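Local coordinates for protein eukaryotic translation initiation factor 2A (Schizosaccharomyces pombe, PDB 3WJ9) that probably directs binding of initiator methionyl-tRNA to 40S ribosomal subunits in a codon-dependent manner, early in translation of a small number of specific mRNAs, at residues A[227-231]-A[273-277]; A[182-187]-A[214-220]; A[207-212]-A[256-260]. All coordinates share one frame; numbering follows the deposited sequence.

Overall arrangement
All three contacts join adjacent blades of the beta-propeller that forms this piece of the longer factor. Contact 1 is buried and apolar across its interface, packing strand 228-233 against strand 271-276 of the next blade. Contact 2 is only partly buried; it lays segment 214-220, which leads from one blade into the next, along strand 180-185, with phenylalanine faces at its buried end and carboxylates at its exposed one. Contact 3, at the surface, mixes a backbone hydrogen bond, a lysine chain and an aromatic pair. Contacts 1 and 2 touch, because Leu229 and Val231 pack on Ala182, Val218 and Phe220, whereas contacts 2 and 3 reach the same sheet, 170-212.

Contact 1: residues A[227-231]-A[273-277]; sequences TSLLV and DVCWN
Ser228 and Leu230 face Val274 and Trp276 across two strand segments that run antiparallel, at 178° with 9.5 Å between their axes, and share no backbone hydrogen bond, as expected of strands in two sheets packed against each other. Trp276 contributes the largest share of the buried surface. Its CG stands anti to the carbonyl carbon (chi1 -77°), which sends the indole across to the other strand. There the six-membered ring reaches Ser228, whose CB lies 3.6 Å from Trp276 CH2. Leu230 approaches the same indole obliquely, with its CG 3.6 Å from Trp276 CZ2 and its CD1 3.5 Å from Trp276 NE1. The same methyl also meets Val274, Leu230 CD1 lying 3.7 Å from Val274 CG1, and so bridges the two residues of the facing strand. The polar ends are satisfied nearby: Trp276 NE1 donates to Lys221 O, and Ser228 OG is hydrogen-bonded to Asn299 OD1. An alanine in place of Trp276 would probably open a gap beside Leu230 and Ser228 and leave Lys221 O without its indole donor. Tyr245 of strand 242-247 touches Ser228, Leu230 and Trp276, Phe283 meets the indole from within the sheet of Trp276, and strand 220-222 pairs with 228-233, so the contact lies in the buried seam between two propeller blades.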
ATOM      1  N   THR A 227       7.543   3.654 -15.543  1.00 70.23           N
ATOM      2  CA  THR A 227       7.952   3.212 -16.869  1.00 47.37           C
ATOM      3  C   THR A 227       7.519   1.775 -17.141  1.00 52.02           C
ATOM      4  O   THR A 227       7.012   1.464 -18.218  1.00 65.78           O
ATOM      5  CB  THR A 227       9.478   3.322 -17.046  1.00 53.81           C
ATOM      6  OG1 THR A 227      10.134   2.456 -16.113  1.00 60.97           O
ATOM      7  CG2 THR A 227       9.939   4.752 -16.809  1.00 60.31           C
ATOM      8  N   SER A 228       7.718   0.904 -16.158  1.00 58.44           N
ATOM      9  CA  SER A 228       7.421  -0.515 -16.319  1.00 53.99           C
ATOM     10  C   SER A 228       6.208  -0.932 -15.492  1.00 49.85           C
ATOM     11  O   SER A 228       5.856  -0.262 -14.526  1.00 55.73           O
ATOM     12  CB  SER A 228       8.638  -1.349 -15.931  1.00 62.99           C
ATOM     13  OG  SER A 228       9.749  -1.033 -16.753  1.00 66.36           O
ATOM     14  N   LEU A 229       5.570  -2.039 -15.861  1.00 45.04           N
ATOM     15  CA  LEU A 229       4.330  -2.427 -15.194  1.00 42.62           C
ATOM     16  C   LEU A 229       4.046  -3.928 -15.208  1.00 52.67           C
ATOM     17  O   LEU A 229       3.804  -4.517 -16.265  1.00 70.78           O
ATOM     18  CB  LEU A 229       3.153  -1.688 -15.829  1.00 48.42           C
ATOM     19  CG  LEU A 229       1.763  -2.159 -15.408  1.00 52.27           C
ATOM     20  CD1 LEU A 229       1.506  -1.860 -13.938  1.00 54.21           C
ATOM     21  CD2 LEU A 229       0.722  -1.512 -16.290  1.00 59.61           C
ATOM     22  N   LEU A 230       4.051  -4.530 -14.022  1.00 51.36           N
ATOM     23  CA  LEU A 230       3.720  -5.943 -13.863  1.00 44.64           C
ATOM     24  C   LEU A 230       2.210  -6.171 -13.875  1.00 43.74           C
ATOM     25  O   LEU A 230       1.449  -5.391 -13.300  1.00 54.99           O
ATOM     26  CB  LEU A 230       4.309  -6.486 -12.562  1.00 56.70           C
ATOM     27  CG  LEU A 230       5.831  -6.578 -12.465  1.00 41.20           C
ATOM     28  CD1 LEU A 230       6.246  -7.018 -11.074  1.00 44.54           C
ATOM     29  CD2 LEU A 230       6.376  -7.536 -13.506  1.00 52.91           C
ATOM     30  N   VAL A 231       1.788  -7.249 -14.529  1.00 42.89           N
ATOM     31  CA  VAL A 231       0.373  -7.597 -14.632  1.00 48.76           C
ATOM     32  C   VAL A 231       0.152  -9.046 -14.199  1.00 55.23           C
ATOM     33  O   VAL A 231       0.893  -9.939 -14.602  1.00 50.96           O
ATOM     34  CB  VAL A 231      -0.153  -7.400 -16.070  1.00 56.71           C
ATOM     35  CG1 VAL A 231      -1.653  -7.636 -16.126  1.00 55.80           C
ATOM     36  CG2 VAL A 231       0.184  -6.003 -16.580  1.00 38.67           C
ATOM     37  N   ASP A 273       3.951 -13.863  -3.529  1.00 33.03           N
ATOM     38  CA  ASP A 273       4.211 -12.435  -3.392  1.00 41.16           C
ATOM     39  C   ASP A 273       4.893 -11.870  -4.635  1.00 42.41           C
ATOM     40  O   ASP A 273       5.728 -12.529  -5.250  1.00 32.46           O
ATOM     41  CB  ASP A 273       5.074 -12.172  -2.157  1.00 35.39           C
ATOM     42  CG  ASP A 273       4.757 -10.847  -1.495  1.00 44.20           C
ATOM     43  OD1 ASP A 273       4.309  -9.920  -2.200  1.00 60.48           O
ATOM     44  OD2 ASP A 273       4.948 -10.735  -0.265  1.00 58.00           O
ATOM     45  N   VAL A 274       4.522 -10.652  -5.011  1.00 41.21           N
ATOM     46  CA  VAL A 274       5.184  -9.953  -6.108  1.00 39.07           C
ATOM     47  C   VAL A 274       5.583  -8.555  -5.636  1.00 44.22           C
ATOM     48  O   VAL A 274       4.765  -7.829  -5.074  1.00 49.66           O
ATOM     49  CB  VAL A 274       4.284  -9.857  -7.359  1.00 53.51           C
ATOM     50  CG1 VAL A 274       5.094  -9.403  -8.557  1.00 35.61           C
ATOM     51  CG2 VAL A 274       3.630 -11.201  -7.652  1.00 38.69           C
ATOM     52  N   CYS A 275       6.842  -8.183  -5.849  1.00 35.80           N
ATOM     53  CA  CYS A 275       7.358  -6.935  -5.292  1.00 46.15           C
ATOM     54  C   CYS A 275       8.484  -6.323  -6.127  1.00 51.19           C
ATOM     55  O   CYS A 275       9.431  -7.010  -6.507  1.00 50.20           O
ATOM     56  CB  CYS A 275       7.851  -7.173  -3.862  1.00 36.48           C
ATOM     57  SG  CYS A 275       8.261  -5.675  -2.939  1.00 57.10           S
ATOM     58  N   TRP A 276       8.367  -5.028  -6.406  1.00 54.93           N
ATOM     59  CA  TRP A 276       9.424  -4.282  -7.082  1.00 48.78           C
ATOM     60  C   TRP A 276      10.537  -3.928  -6.103  1.00 49.98           C
ATOM     61  O   TRP A 276      10.428  -4.190  -4.908  1.00 49.78           O
ATOM     62  CB  TRP A 276       8.869  -3.001  -7.712  1.00 52.92           C
ATOM     63  CG  TRP A 276       8.111  -3.213  -8.986  1.00 56.84           C
ATOM     64  CD1 TRP A 276       6.765  -3.382  -9.120  1.00 54.66           C
ATOM     65  CD2 TRP A 276       8.657  -3.265 -10.309  1.00 51.37           C
ATOM     66  NE1 TRP A 276       6.438  -3.542 -10.445  1.00 55.06           N
ATOM     67  CE2 TRP A 276       7.582  -3.473 -11.194  1.00 56.24           C
ATOM     68  CE3 TRP A 276       9.950  -3.157 -10.829  1.00 64.75           C
ATOM     69  CZ2 TRP A 276       7.761  -3.577 -12.571  1.00 55.06           C
ATOM     70  CZ3 TRP A 276      10.124  -3.259 -12.196  1.00 70.23           C
ATOM     71  CH2 TRP A 276       9.036  -3.468 -13.051  1.00 59.78           C
ATOM     72  N   ASN A 277      11.611  -3.334  -6.614  1.00 44.46           N
ATOM     73  CA  ASN A 277      12.643  -2.772  -5.750  1.00 53.37           C
ATOM     74  C   ASN A 277      12.497  -1.258  -5.701  1.00 53.06           C
ATOM     75  O   ASN A 277      12.014  -0.646  -6.652  1.00 50.01           O
ATOM     76  CB  ASN A 277      14.042  -3.157  -6.235  1.00 52.31           C
ATOM     77  CG  ASN A 277      15.080  -3.100  -5.134  1.00 61.85           C
ATOM     78  OD1 ASN A 277      14.897  -2.419  -4.125  1.00 68.50           O
ATOM     79  ND2 ASN A 277      16.179  -3.823  -5.320  1.00 60.51           N
TER

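Contact 2: residues A[182-187]-A[214-220]; sequences AVFIPE and KADKVQF
Ala215 O is approached by two residues of segment 182-187. It accepts a weak hydrogen bond from Glu187 N, 3.4 Å away and bent to 134° at the hydrogen, and it lies near the plane of the Phe184 ring, at its edge, with Glu187 CB also close by. Phe184 carries most of the apolar contact. Its CG is anti to the backbone N (chi1 176°), an orientation that lays the ring along segment 214-220, where Val218 sits on one face. Val218 CB is 3.6 Å from the centroid of the Phe184 ring and almost over its centre, a CH-pi contact, while Val218 CG1 comes within 3.5 Å of Phe184 CG. The rim of the ring meets backbone oxygens as well, Asp216 O near its plane and Lys217 O obliquely. Farther along, Phe220 turns a face to Ala182, whose CB is 4.0 Å from the centroid of the Phe220 ring, and its edge to Val183 O, 3.6 Å from Phe220 CZ. At the exposed end, Glu187 OE2 and Asp216 OD1 are 3.9 Å apart, two like charges on side chains that lie side by side with their carboxylate planes 76° apart; their mutual repulsion is probably eased by solvent. The Phe184 side chain also touches Ala193 and Val195 of strand 193-199. Segment 214-220 follows the outermost strand of one sheet and leads to strand 220-222 of the next, the connection between successive blades that is characteristic of a beta-propeller.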
ATOM      1  N   ALA A 182      -3.057   2.797 -16.346  1.00 59.17           N
ATOM      2  CA  ALA A 182      -3.174   1.400 -16.752  1.00 52.68           C
ATOM      3  C   ALA A 182      -4.551   0.878 -16.351  1.00 56.52           C
ATOM      4  O   ALA A 182      -4.973   1.061 -15.209  1.00 62.12           O
ATOM      5  CB  ALA A 182      -2.082   0.566 -16.123  1.00 57.43           C
ATOM      6  N   VAL A 183      -5.251   0.241 -17.289  1.00 61.68           N
ATOM      7  CA  VAL A 183      -6.654  -0.133 -17.092  1.00 67.34           C
ATOM      8  C   VAL A 183      -6.911  -1.601 -17.481  1.00 60.92           C
ATOM      9  O   VAL A 183      -6.121  -2.197 -18.211  1.00 62.56           O
ATOM     10  CB  VAL A 183      -7.586   0.802 -17.908  1.00 78.28           C
ATOM     11  CG1 VAL A 183      -9.013   0.708 -17.420  1.00 77.85           C
ATOM     12  CG2 VAL A 183      -7.112   2.248 -17.821  1.00 95.64           C
ATOM     13  N   PHE A 184      -8.007  -2.180 -16.990  1.00 61.22           N
ATOM     14  CA  PHE A 184      -8.330  -3.585 -17.257  1.00 69.04           C
ATOM     15  C   PHE A 184      -9.815  -3.822 -17.553  1.00 83.15           C
ATOM     16  O   PHE A 184     -10.687  -3.191 -16.959  1.00 73.71           O
ATOM     17  CB  PHE A 184      -7.896  -4.453 -16.071  1.00 81.07           C
ATOM     18  CG  PHE A 184      -8.264  -5.906 -16.210  1.00 82.49           C
ATOM     19  CD1 PHE A 184      -7.514  -6.748 -17.011  1.00 78.58           C
ATOM     20  CD2 PHE A 184      -9.347  -6.429 -15.528  1.00 85.21           C
ATOM     21  CE1 PHE A 184      -7.843  -8.082 -17.139  1.00 81.98           C
ATOM     22  CE2 PHE A 184      -9.681  -7.765 -15.652  1.00 88.60           C
ATOM     23  CZ  PHE A 184      -8.928  -8.592 -16.457  1.00 91.06           C
ATOM     24  N   ILE A 185     -10.088  -4.750 -18.468  1.00 90.92           N
ATOM     25  CA  ILE A 185     -11.453  -5.089 -18.877  1.00 83.93           C
ATOM     26  C   ILE A 185     -11.741  -6.569 -18.630  1.00 84.46           C
ATOM     27  O   ILE A 185     -11.063  -7.427 -19.183  1.00 71.47           O
ATOM     28  CB  ILE A 185     -11.691  -4.771 -20.375  1.00 75.28           C
ATOM     29  CG1 ILE A 185     -11.348  -3.310 -20.683  1.00 77.63           C
ATOM     30  CG2 ILE A 185     -13.120  -5.109 -20.786  1.00 68.89           C
ATOM     31  CD1 ILE A 185      -9.951  -3.113 -21.239  1.00 68.48           C
ATOM     32  N   PRO A 186     -12.759  -6.872 -17.808  1.00 96.46           N
ATOM     33  CA  PRO A 186     -13.038  -8.259 -17.421  1.00 99.02           C
ATOM     34  C   PRO A 186     -13.623  -9.075 -18.570  1.00 94.27           C
ATOM     35  O   PRO A 186     -14.193  -8.506 -19.499  1.00 88.59           O
ATOM     36  CB  PRO A 186     -14.052  -8.103 -16.287  1.00 93.20           C
ATOM     37  CG  PRO A 186     -14.782  -6.857 -16.629  1.00102.54           C
ATOM     38  CD  PRO A 186     -13.770  -5.943 -17.276  1.00101.97           C
ATOM     39  N   GLU A 187     -13.480 -10.396 -18.493  1.00 86.16           N
ATOM     40  CA  GLU A 187     -13.917 -11.300 -19.556  1.00 73.71           C
ATOM     41  C   GLU A 187     -15.430 -11.301 -19.748  1.00 87.19           C
ATOM     42  O   GLU A 187     -16.186 -11.422 -18.786  1.00 88.60           O
ATOM     43  CB  GLU A 187     -13.442 -12.727 -19.265  1.00 71.24           C
ATOM     44  CG  GLU A 187     -14.050 -13.783 -20.178  1.00 77.84           C
ATOM     45  CD  GLU A 187     -14.054 -15.168 -19.556  1.00 79.72           C
ATOM     46  OE1 GLU A 187     -13.061 -15.906 -19.724  1.00 79.95           O
ATOM     47  OE2 GLU A 187     -15.054 -15.514 -18.893  1.00 79.50           O
ATOM     48  N   LYS A 214      -9.231 -16.438 -20.094  1.00 90.57           N
ATOM     49  CA  LYS A 214      -9.541 -17.059 -18.815  1.00104.62           C
ATOM     50  C   LYS A 214      -9.205 -16.095 -17.687  1.00105.30           C
ATOM     51  O   LYS A 214      -8.689 -16.497 -16.648  1.00 91.88           O
ATOM     52  CB  LYS A 214      -8.778 -18.374 -18.650  1.00105.96           C
ATOM     53  CG  LYS A 214      -9.239 -19.477 -19.586  1.00 89.94           C
ATOM     54  CD  LYS A 214      -8.229 -20.608 -19.647  1.00 97.64           C
ATOM     55  CE  LYS A 214      -8.027 -21.242 -18.283  1.00 93.22           C
ATOM     56  NZ  LYS A 214      -7.031 -22.345 -18.343  1.00 81.08           N
ATOM     57  N   ALA A 215      -9.481 -14.815 -17.910  1.00 99.94           N
ATOM     58  CA  ALA A 215      -9.112 -13.786 -16.949  1.00 89.95           C
ATOM     59  C   ALA A 215     -10.323 -12.995 -16.477  1.00 77.75           C
ATOM     60  O   ALA A 215     -10.888 -12.193 -17.221  1.00 69.48           O
ATOM     61  CB  ALA A 215      -8.071 -12.856 -17.548  1.00 88.48           C
ATOM     62  N   ASP A 216     -10.718 -13.234 -15.234  1.00 95.12           N
ATOM     63  CA  ASP A 216     -11.819 -12.501 -14.625  1.00 74.15           C
ATOM     64  C   ASP A 216     -11.271 -11.349 -13.796  1.00 84.34           C
ATOM     65  O   ASP A 216     -11.928 -10.325 -13.617  1.00 92.11           O
ATOM     66  CB  ASP A 216     -12.665 -13.429 -13.752  1.00 82.49           C
ATOM     67  CG  ASP A 216     -12.847 -14.803 -14.369  1.00 86.84           C
ATOM     68  OD1 ASP A 216     -13.089 -14.883 -15.592  1.00100.94           O
ATOM     69  OD2 ASP A 216     -12.742 -15.803 -13.629  1.00 79.31           O
ATOM     70  N   LYS A 217     -10.052 -11.531 -13.297  1.00 67.44           N
ATOM     71  CA  LYS A 217      -9.414 -10.556 -12.422  1.00 43.33           C
ATOM     72  C   LYS A 217      -8.058 -10.117 -12.960  1.00 60.38           C
ATOM     73  O   LYS A 217      -7.612 -10.585 -14.008  1.00 66.22           O
ATOM     74  CB  LYS A 217      -9.243 -11.133 -11.015  1.00 79.09           C
ATOM     75  CG  LYS A 217     -10.520 -11.656 -10.384  1.00 78.84           C
ATOM     76  CD  LYS A 217     -11.568 -10.568 -10.256  1.00 59.83           C
ATOM     77  CE  LYS A 217     -12.679 -10.992  -9.308  1.00 59.61           C
ATOM     78  NZ  LYS A 217     -13.276 -12.302  -9.690  1.00 55.40           N
ATOM     79  N   VAL A 218      -7.402  -9.225 -12.224  1.00 61.85           N
ATOM     80  CA  VAL A 218      -6.087  -8.726 -12.605  1.00 65.45           C
ATOM     81  C   VAL A 218      -5.395  -8.091 -11.398  1.00 65.21           C
ATOM     82  O   VAL A 218      -6.026  -7.853 -10.367  1.00 65.58           O
ATOM     83  CB  VAL A 218      -6.188  -7.695 -13.754  1.00 64.54           C
ATOM     84  CG1 VAL A 218      -6.478  -6.309 -13.204  1.00 64.21           C
ATOM     85  CG2 VAL A 218      -4.918  -7.690 -14.592  1.00 62.41           C
ATOM     86  N   GLN A 219      -4.096  -7.830 -11.523  1.00 53.67           N
ATOM     87  CA  GLN A 219      -3.351  -7.120 -10.488  1.00 38.35           C
ATOM     88  C   GLN A 219      -2.226  -6.301 -11.115  1.00 53.21           C
ATOM     89  O   GLN A 219      -1.371  -6.839 -11.816  1.00 63.63           O
ATOM     90  CB  GLN A 219      -2.791  -8.101  -9.455  1.00 55.34           C
ATOM     91  CG  GLN A 219      -2.236  -7.444  -8.205  1.00 56.89           C
ATOM     92  CD  GLN A 219      -2.127  -8.413  -7.044  1.00 59.50           C
ATOM     93  OE1 GLN A 219      -2.547  -9.565  -7.143  1.00 58.07           O
ATOM     94  NE2 GLN A 219      -1.565  -7.950  -5.933  1.00 50.91           N
ATOM     95  N   PHE A 220      -2.237  -4.994 -10.865  1.00 55.27           N
ATOM     96  CA  PHE A 220      -1.236  -4.094 -11.430  1.00 49.50           C
ATOM     97  C   PHE A 220      -0.135  -3.769 -10.430  1.00 56.56           C
ATOM     98  O   PHE A 220      -0.384  -3.676  -9.229  1.00 52.57           O
ATOM     99  CB  PHE A 220      -1.891  -2.800 -11.915  1.00 65.90           C
ATOM    100  CG  PHE A 220      -2.521  -2.911 -13.272  1.00 67.92           C
ATOM    101  CD1 PHE A 220      -1.744  -3.152 -14.390  1.00 62.68           C
ATOM    102  CD2 PHE A 220      -3.887  -2.768 -13.430  1.00 54.68           C
ATOM    103  CE1 PHE A 220      -2.316  -3.253 -15.640  1.00 63.29           C
ATOM    104  CE2 PHE A 220      -4.467  -2.868 -14.679  1.00 54.60           C
ATOM    105  CZ  PHE A 220      -3.681  -3.110 -15.786  1.00 61.38           C
TER

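Contact 3: residues A[207-212]-A[256-260]; sequences LSQKTF and TGQFD
Lys210 and Phe259 meet because the lysine chain starts with CG anti to the carbonyl carbon (chi1 -56°) and then bends sharply at chi2 (-25°), which carries its methylenes past the phenylalanine. The contact lies on the rim of the beta-propeller, where strand 206-212, outermost in its four-stranded sheet, is joined by a loop that follows strand 242-247 of the next blade. Lys210 CG is 3.4 Å from both Phe259 CE1 and Phe259 CZ and lies near the plane of the ring, so the aliphatic part of the lysine runs past the edge of the phenylalanine. The amine end continues toward the backbone of Gly257, although its exact position there is doubtful at this resolution. Beyond the lysine, Phe212 and Phe259 come from opposite directions and meet rim to rim, neither ring over the face of the other, with centroids 5.8 Å apart and planes at 42°. Phe212 CZ and Phe259 CE2 are 3.5 Å apart. The Phe212 ring also meets that of Tyr244, a second link to the neighbouring blade, while its strand is held by backbone bonds to strand 193-199. At the other end of the contact, Leu207 and Ser208 both face Thr197 in a classic beta bulge, and the chain turns a corner at Leu207. Ser208 CB packs beside the backbone of the loop, 3.6 Å from Thr256 N. Residues immediately before Thr256 and after Asp260 are not modelled, consistent with a mobile loop; Lys210, Gly257 and Phe259 also touch a neighbouring molecule in the crystal, which may help fix this part. The one hydrogen bond between the two segments runs from Thr256 N to Leu207 O at 2.6 Å, a short length that is uncertain beside the chain break.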
ATOM      1  N   LEU A 207      -1.040   3.377 -25.621  1.00 75.48           N
ATOM      2  CA  LEU A 207       0.374   3.042 -25.601  1.00 60.36           C
ATOM      3  C   LEU A 207       0.534   1.527 -25.578  1.00 61.34           C
ATOM      4  O   LEU A 207       1.596   0.999 -25.896  1.00 68.84           O
ATOM      5  CB  LEU A 207       1.069   3.695 -24.405  1.00 68.63           C
ATOM      6  CG  LEU A 207       0.947   5.220 -24.332  1.00 66.87           C
ATOM      7  CD1 LEU A 207       1.840   5.798 -23.244  1.00 77.01           C
ATOM      8  CD2 LEU A 207       1.259   5.865 -25.676  1.00 63.88           C
ATOM      9  N   SER A 208      -0.543   0.835 -25.220  1.00 66.51           N
ATOM     10  CA  SER A 208      -0.571  -0.622 -25.228  1.00 70.76           C
ATOM     11  C   SER A 208      -2.005  -1.102 -25.378  1.00 81.59           C
ATOM     12  O   SER A 208      -2.907  -0.536 -24.777  1.00 72.23           O
ATOM     13  CB  SER A 208       0.052  -1.180 -23.946  1.00 75.31           C
ATOM     14  OG  SER A 208      -0.322  -2.527 -23.719  1.00 79.14           O
ATOM     15  N   GLN A 209      -2.234  -2.134 -26.181  1.00 82.93           N
ATOM     16  CA  GLN A 209      -3.583  -2.683 -26.266  1.00 92.28           C
ATOM     17  C   GLN A 209      -3.509  -4.195 -26.382  1.00 95.60           C
ATOM     18  O   GLN A 209      -3.338  -4.756 -27.463  1.00 93.02           O
ATOM     19  CB  GLN A 209      -4.370  -2.047 -27.426  1.00 94.27           C
ATOM     20  CG  GLN A 209      -5.579  -2.851 -27.927  1.00 94.16           C
ATOM     21  CD  GLN A 209      -6.515  -2.025 -28.790  1.00101.28           C
ATOM     22  OE1 GLN A 209      -6.077  -1.281 -29.668  1.00 79.26           O
ATOM     23  NE2 GLN A 209      -7.816  -2.127 -28.518  1.00106.84           N
ATOM     24  N   LYS A 210      -3.588  -4.849 -25.227  1.00 85.81           N
ATOM     25  CA  LYS A 210      -3.364  -6.287 -25.127  1.00 85.89           C
ATOM     26  C   LYS A 210      -4.619  -6.983 -24.594  1.00 83.41           C
ATOM     27  O   LYS A 210      -5.409  -6.383 -23.866  1.00 68.44           O
ATOM     28  CB  LYS A 210      -2.164  -6.579 -24.214  1.00 85.91           C
ATOM     29  CG  LYS A 210      -0.828  -5.910 -24.609  1.00 80.51           C
ATOM     30  CD  LYS A 210      -0.684  -5.569 -26.086  1.00 92.97           C
ATOM     31  CE  LYS A 210       0.716  -5.122 -26.441  1.00 80.85           C
ATOM     32  NZ  LYS A 210       0.695  -4.230 -27.638  1.00 82.54           N
ATOM     33  N   THR A 211      -4.808  -8.245 -24.962  1.00 82.88           N
ATOM     34  CA  THR A 211      -5.957  -8.998 -24.473  1.00 79.02           C
ATOM     35  C   THR A 211      -5.514 -10.314 -23.826  1.00 75.20           C
ATOM     36  O   THR A 211      -4.459 -10.859 -24.157  1.00 73.20           O
ATOM     37  CB  THR A 211      -6.982  -9.266 -25.605  1.00 81.34           C
ATOM     38  OG1 THR A 211      -8.271  -9.533 -25.041  1.00 71.82           O
ATOM     39  CG2 THR A 211      -6.559 -10.425 -26.471  1.00 77.81           C
ATOM     40  N   PHE A 212      -6.314 -10.799 -22.877  1.00 74.37           N
ATOM     41  CA  PHE A 212      -5.954 -11.972 -22.082  1.00 82.14           C
ATOM     42  C   PHE A 212      -7.151 -12.886 -21.821  1.00 89.56           C
ATOM     43  O   PHE A 212      -8.277 -12.424 -21.680  1.00 95.78           O
ATOM     44  CB  PHE A 212      -5.334 -11.541 -20.750  1.00 89.23           C
ATOM     45  CG  PHE A 212      -4.092 -10.706 -20.900  1.00 94.30           C
ATOM     46  CD1 PHE A 212      -4.174  -9.326 -20.991  1.00 82.66           C
ATOM     47  CD2 PHE A 212      -2.841 -11.301 -20.952  1.00 91.12           C
ATOM     48  CE1 PHE A 212      -3.036  -8.556 -21.133  1.00 78.38           C
ATOM     49  CE2 PHE A 212      -1.698 -10.534 -21.092  1.00 85.87           C
ATOM     50  CZ  PHE A 212      -1.796  -9.160 -21.182  1.00 85.93           C
ATOM     51  N   THR A 256       3.436  -0.023 -24.397  1.00 67.17           N
ATOM     52  CA  THR A 256       4.364  -0.030 -25.520  1.00 66.42           C
ATOM     53  C   THR A 256       4.503  -1.423 -26.129  1.00 77.27           C
ATOM     54  O   THR A 256       5.533  -1.756 -26.712  1.00 76.06           O
ATOM     55  CB  THR A 256       5.755   0.494 -25.112  1.00 75.02           C
ATOM     56  OG1 THR A 256       5.644   1.846 -24.654  1.00 87.86           O
ATOM     57  CG2 THR A 256       6.709   0.439 -26.292  1.00 57.14           C
ATOM     58  N   GLY A 257       3.457  -2.231 -25.991  1.00 75.30           N
ATOM     59  CA  GLY A 257       3.428  -3.551 -26.593  1.00 77.49           C
ATOM     60  C   GLY A 257       4.582  -4.451 -26.197  1.00 95.68           C
ATOM     61  O   GLY A 257       5.139  -5.156 -27.037  1.00 98.09           O
ATOM     62  N   GLN A 258       4.950  -4.424 -24.919  1.00 99.36           N
ATOM     63  CA  GLN A 258       6.059  -5.243 -24.438  1.00 80.32           C
ATOM     64  C   GLN A 258       5.641  -6.291 -23.408  1.00 73.23           C
ATOM     65  O   GLN A 258       5.069  -5.966 -22.370  1.00 92.16           O
ATOM     66  CB  GLN A 258       7.164  -4.360 -23.858  1.00 62.78           C
ATOM     67  CG  GLN A 258       8.512  -5.051 -23.745  1.00 55.95           C
ATOM     68  CD  GLN A 258       9.671  -4.110 -24.002  1.00 64.91           C
ATOM     69  OE1 GLN A 258       9.478  -2.927 -24.273  1.00 54.66           O
ATOM     70  NE2 GLN A 258      10.887  -4.635 -23.916  1.00 65.28           N
ATOM     71  N   PHE A 259       5.937  -7.551 -23.711  1.00 74.59           N
ATOM     72  CA  PHE A 259       5.768  -8.651 -22.772  1.00 80.78           C
ATOM     73  C   PHE A 259       7.138  -9.196 -22.403  1.00 94.49           C
ATOM     74  O   PHE A 259       8.058  -9.158 -23.218  1.00 97.87           O
ATOM     75  CB  PHE A 259       4.912  -9.767 -23.373  1.00 65.48           C
ATOM     76  CG  PHE A 259       3.462  -9.420 -23.518  1.00 71.89           C
ATOM     77  CD1 PHE A 259       3.050  -8.477 -24.440  1.00 75.53           C
ATOM     78  CD2 PHE A 259       2.508 -10.057 -22.742  1.00 79.15           C
ATOM     79  CE1 PHE A 259       1.719  -8.166 -24.577  1.00 74.88           C
ATOM     80  CE2 PHE A 259       1.173  -9.750 -22.875  1.00 82.24           C
ATOM     81  CZ  PHE A 259       0.776  -8.804 -23.793  1.00 66.07           C
ATOM     82  N   ASP A 260       7.272  -9.711 -21.186  1.00 81.70           N
ATOM     83  CA  ASP A 260       8.511 -10.353 -20.750  1.00 55.24           C
ATOM     84  C   ASP A 260       8.253 -11.319 -19.597  1.00 60.57           C
ATOM     85  O   ASP A 260       7.241 -12.018 -19.572  1.00 64.77           O
ATOM     86  CB  ASP A 260       9.551  -9.309 -20.332  1.00 69.87           C
ATOM     87  CG  ASP A 260      10.375  -8.801 -21.500  1.00 64.56           C
ATOM     88  OD1 ASP A 260      10.714  -9.608 -22.393  1.00 72.53           O
ATOM     89  OD2 ASP A 260      10.684  -7.591 -21.526  1.00 58.08           O
TER